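Local coordinates for protein polyhedrin (Antheraea mylitta cypovirus 4, PDB 5A9C) that assembles into the micrometre-sized crystalline polyhedra, the occlusion bodies that in cypoviruses embed virus particles and probably protect them outside the insect host, at residues Phe86-Trp92 with His131-Ala135. Sequence-based numbering, arbitrary orientation.
Sequences FNGNIDW and HLSRA
Arg134 folds over one face of the Trp92 indole and uses two parts of its chain to do so. Arg134 CG sits 3.3 Å from the centroid of the Trp92 six-membered ring, a CH-pi contact, and a bend at chi2 (-68°) carries the rest of the chain along the ring system. The guanidinium thus stacks on the pyrrole end, its plane 21° from that of the indole and Arg134 CZ 3.8 Å from the Trp92 five-membered-ring centroid, a cation-pi pair. Arg134 NH1 also makes a long bond (3.3 Å) to Ser133 O from above that carbonyl's plane, which probably helps hold the guanidinium's rotation. The opposite indole face receives Ile90 O, while Leu132 O lies at the ring's edge. Two waters, each donating to His131 O, accept weak bonds from Trp92 NE1.

On the sheet face carrying Asn87 and Ser133, opposite Phe86 and Arg134, Ser133 OG donates to Asn87 OD1 over 2.6 Å. The same OD1 accepts from Ala198 N, and ND2 is held by Arg39 O and Ser85 OG, so the buried amide is gripped at both ends. Phe86 N and O pair with Arg134 O and N, and Gly88 N reaches Leu132 O at 2.8 Å, just where strand 81-87 ends. Gly88 takes a positive phi (121°) at which a CB would press on Asn87 O, and an inverse gamma turn centred on Asn89 follows. These are neighbouring antiparallel strands of the six-stranded polyhedrin sheet, with an Arg-Trp cation-pi stack where the chain leaving strand 81-87 folds back over strand 133-139.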
ATOM      1  N   PHE A  86       8.703  11.500 -15.237  1.00 13.26           N
ATOM      2  CA  PHE A  86       8.800  12.114 -13.911  1.00 16.53           C
ATOM      3  C   PHE A  86       8.421  13.589 -13.996  1.00 15.63           C
ATOM      4  O   PHE A  86       8.997  14.330 -14.789  1.00 15.91           O
ATOM      5  CB  PHE A  86      10.238  12.032 -13.384  1.00 13.58           C
ATOM      6  CG  PHE A  86      10.717  10.638 -13.082  1.00 15.28           C
ATOM      7  CD1 PHE A  86      11.292   9.856 -14.070  1.00 16.88           C
ATOM      8  CD2 PHE A  86      10.638  10.130 -11.794  1.00 17.83           C
ATOM      9  CE1 PHE A  86      11.752   8.578 -13.787  1.00 17.74           C
ATOM     10  CE2 PHE A  86      11.097   8.857 -11.501  1.00 14.88           C
ATOM     11  CZ  PHE A  86      11.657   8.078 -12.500  1.00 15.44           C
ATOM     12  N   ASN A  87       7.475  14.032 -13.173  1.00 15.64           N
ATOM     13  CA  ASN A  87       7.038  15.423 -13.240  1.00 21.88           C
ATOM     14  C   ASN A  87       6.789  16.057 -11.874  1.00 16.06           C
ATOM     15  O   ASN A  87       6.145  15.462 -11.008  1.00 15.08           O
ATOM     16  CB  ASN A  87       5.786  15.553 -14.117  1.00 16.89           C
ATOM     17  CG  ASN A  87       5.931  14.841 -15.452  1.00 14.13           C
ATOM     18  OD1 ASN A  87       6.317  15.442 -16.455  1.00 17.28           O
ATOM     19  ND2 ASN A  87       5.627  13.550 -15.466  1.00 11.88           N
ATOM     20  N   GLY A  88       7.308  17.269 -11.697  1.00 22.82           N
ATOM     21  CA  GLY A  88       7.115  18.021 -10.470  1.00 12.49           C
ATOM     22  C   GLY A  88       8.414  18.380  -9.775  1.00 14.31           C
ATOM     23  O   GLY A  88       9.499  18.286 -10.357  1.00 18.20           O
ATOM     24  N   ASN A  89       8.296  18.793  -8.519  1.00 17.14           N
ATOM     25  CA  ASN A  89       9.445  19.168  -7.708  1.00 15.48           C
ATOM     26  C   ASN A  89      10.176  17.936  -7.184  1.00 17.61           C
ATOM     27  O   ASN A  89      10.318  17.741  -5.975  1.00 20.99           O
ATOM     28  CB  ASN A  89       8.992  20.053  -6.545  1.00 25.48           C
ATOM     29  CG  ASN A  89      10.151  20.588  -5.732  1.00 25.57           C
ATOM     30  OD1 ASN A  89      11.266  20.726  -6.232  1.00 21.09           O
ATOM     31  ND2 ASN A  89       9.892  20.899  -4.466  1.00 29.58           N
ATOM     32  N   ILE A  90      10.638  17.103  -8.108  1.00 15.92           N
ATOM     33  CA  ILE A  90      11.292  15.854  -7.752  1.00 17.57           C
ATOM     34  C   ILE A  90      12.790  16.037  -7.528  1.00 20.26           C
ATOM     35  O   ILE A  90      13.449  16.788  -8.246  1.00 25.32           O
ATOM     36  CB  ILE A  90      11.046  14.781  -8.831  1.00 17.98           C
ATOM     37  CG1 ILE A  90       9.548  14.474  -8.924  1.00 18.42           C
ATOM     38  CG2 ILE A  90      11.846  13.517  -8.530  1.00 16.19           C
ATOM     39  CD1 ILE A  90       9.185  13.454  -9.983  1.00 22.46           C
ATOM     40  N   ASP A  91      13.309  15.355  -6.512  1.00 23.48           N
ATOM     41  CA  ASP A  91      14.741  15.313  -6.248  1.00 20.65           C
ATOM     42  C   ASP A  91      15.414  14.455  -7.317  1.00 20.61           C
ATOM     43  O   ASP A  91      15.379  13.226  -7.252  1.00 20.48           O
ATOM     44  CB  ASP A  91      14.989  14.735  -4.852  1.00 17.42           C
ATOM     45  CG  ASP A  91      16.464  14.573  -4.533  1.00 29.27           C
ATOM     46  OD1 ASP A  91      17.308  15.103  -5.284  1.00 28.54           O
ATOM     47  OD2 ASP A  91      16.775  13.917  -3.516  1.00 41.48           O
ATOM     48  N   TRP A  92      16.016  15.111  -8.306  1.00 18.67           N
ATOM     49  CA  TRP A  92      16.583  14.415  -9.458  1.00 20.84           C
ATOM     50  C   TRP A  92      17.854  13.638  -9.129  1.00 24.50           C
ATOM     51  O   TRP A  92      18.323  12.837  -9.940  1.00 28.88           O
ATOM     52  CB  TRP A  92      16.853  15.389 -10.604  1.00 22.31           C
ATOM     53  CG  TRP A  92      15.632  16.118 -11.073  1.00 33.16           C
ATOM     54  CD1 TRP A  92      15.460  17.469 -11.141  1.00 30.82           C
ATOM     55  CD2 TRP A  92      14.405  15.533 -11.527  1.00 26.39           C
ATOM     56  NE1 TRP A  92      14.206  17.763 -11.617  1.00 32.87           N
ATOM     57  CE2 TRP A  92      13.537  16.592 -11.862  1.00 32.70           C
ATOM     58  CE3 TRP A  92      13.957  14.218 -11.691  1.00 18.66           C
ATOM     59  CZ2 TRP A  92      12.247  16.378 -12.346  1.00 22.84           C
ATOM     60  CZ3 TRP A  92      12.677  14.008 -12.172  1.00 19.49           C
ATOM     61  CH2 TRP A  92      11.837  15.082 -12.494  1.00 25.73           C
ATOM     62  N   HIS A 131      11.973  22.151 -17.053  1.00 17.59           N
ATOM     63  CA  HIS A 131      12.473  22.319 -15.693  1.00 16.07           C
ATOM     64  C   HIS A 131      11.690  21.438 -14.716  1.00 19.10           C
ATOM     65  O   HIS A 131      12.199  21.052 -13.666  1.00 21.24           O
ATOM     66  CB  HIS A 131      12.467  23.795 -15.267  1.00 18.33           C
ATOM     67  CG  HIS A 131      11.099  24.394 -15.141  1.00 34.92           C
ATOM     68  ND1 HIS A 131      10.361  24.328 -13.977  1.00 34.29           N
ATOM     69  CD2 HIS A 131      10.341  25.085 -16.026  1.00 36.20           C
ATOM     70  CE1 HIS A 131       9.206  24.945 -14.154  1.00 36.93           C
ATOM     71  NE2 HIS A 131       9.169  25.412 -15.390  1.00 33.92           N
ATOM     72  N   LEU A 132      10.460  21.097 -15.087  1.00 16.44           N
ATOM     73  CA  LEU A 132       9.586  20.307 -14.227  1.00 16.84           C
ATOM     74  C   LEU A 132       9.600  18.813 -14.534  1.00 21.64           C
ATOM     75  O   LEU A 132       9.040  18.021 -13.777  1.00 18.61           O
ATOM     76  CB  LEU A 132       8.145  20.820 -14.330  1.00 18.12           C
ATOM     77  CG  LEU A 132       7.787  22.075 -13.529  1.00 30.20           C
ATOM     78  CD1 LEU A 132       6.448  22.634 -13.980  1.00 22.72           C
ATOM     79  CD2 LEU A 132       7.774  21.775 -12.036  1.00 26.07           C
ATOM     80  N   SER A 133      10.236  18.417 -15.631  1.00 21.16           N
ATOM     81  CA  SER A 133      10.037  17.059 -16.134  1.00 21.70           C
ATOM     82  C   SER A 133      11.294  16.335 -16.605  1.00 20.17           C
ATOM     83  O   SER A 133      12.191  16.938 -17.194  1.00 18.15           O
ATOM     84  CB  SER A 133       9.016  17.076 -17.274  1.00 16.84           C
ATOM     85  OG  SER A 133       7.766  17.585 -16.845  1.00 29.01           O
ATOM     86  N   ARG A 134      11.336  15.031 -16.341  1.00 19.03           N
ATOM     87  CA  ARG A 134      12.329  14.137 -16.931  1.00 18.95           C
ATOM     88  C   ARG A 134      11.618  12.907 -17.494  1.00 18.08           C
ATOM     89  O   ARG A 134      10.534  12.546 -17.038  1.00 19.09           O
ATOM     90  CB  ARG A 134      13.360  13.695 -15.887  1.00 20.80           C
ATOM     91  CG  ARG A 134      14.082  14.821 -15.175  1.00 30.38           C
ATOM     92  CD  ARG A 134      14.997  15.579 -16.111  1.00 30.12           C
ATOM     93  NE  ARG A 134      15.935  16.422 -15.379  1.00 23.28           N
ATOM     94  CZ  ARG A 134      15.681  17.669 -14.991  1.00 48.59           C
ATOM     95  NH1 ARG A 134      14.507  18.231 -15.258  1.00 25.97           N
ATOM     96  NH2 ARG A 134      16.606  18.353 -14.330  1.00 39.82           N
ATOM     97  N   ALA A 135      12.222  12.260 -18.485  1.00 18.12           N
ATOM     98  CA  ALA A 135      11.651  11.032 -19.026  1.00 16.37           C
ATOM     99  C   ALA A 135      12.748  10.076 -19.473  1.00 19.14           C
ATOM    100  O   ALA A 135      13.817  10.500 -19.910  1.00 20.16           O
ATOM    101  CB  ALA A 135      10.701  11.340 -20.176  1.00 19.93           C
TER
HETATM  102  O   HOH W   1      11.785  19.862 -11.067  1.00 24.16           O
HETATM  103  O   HOH W   2      14.744  20.801 -12.990  1.00 32.59           O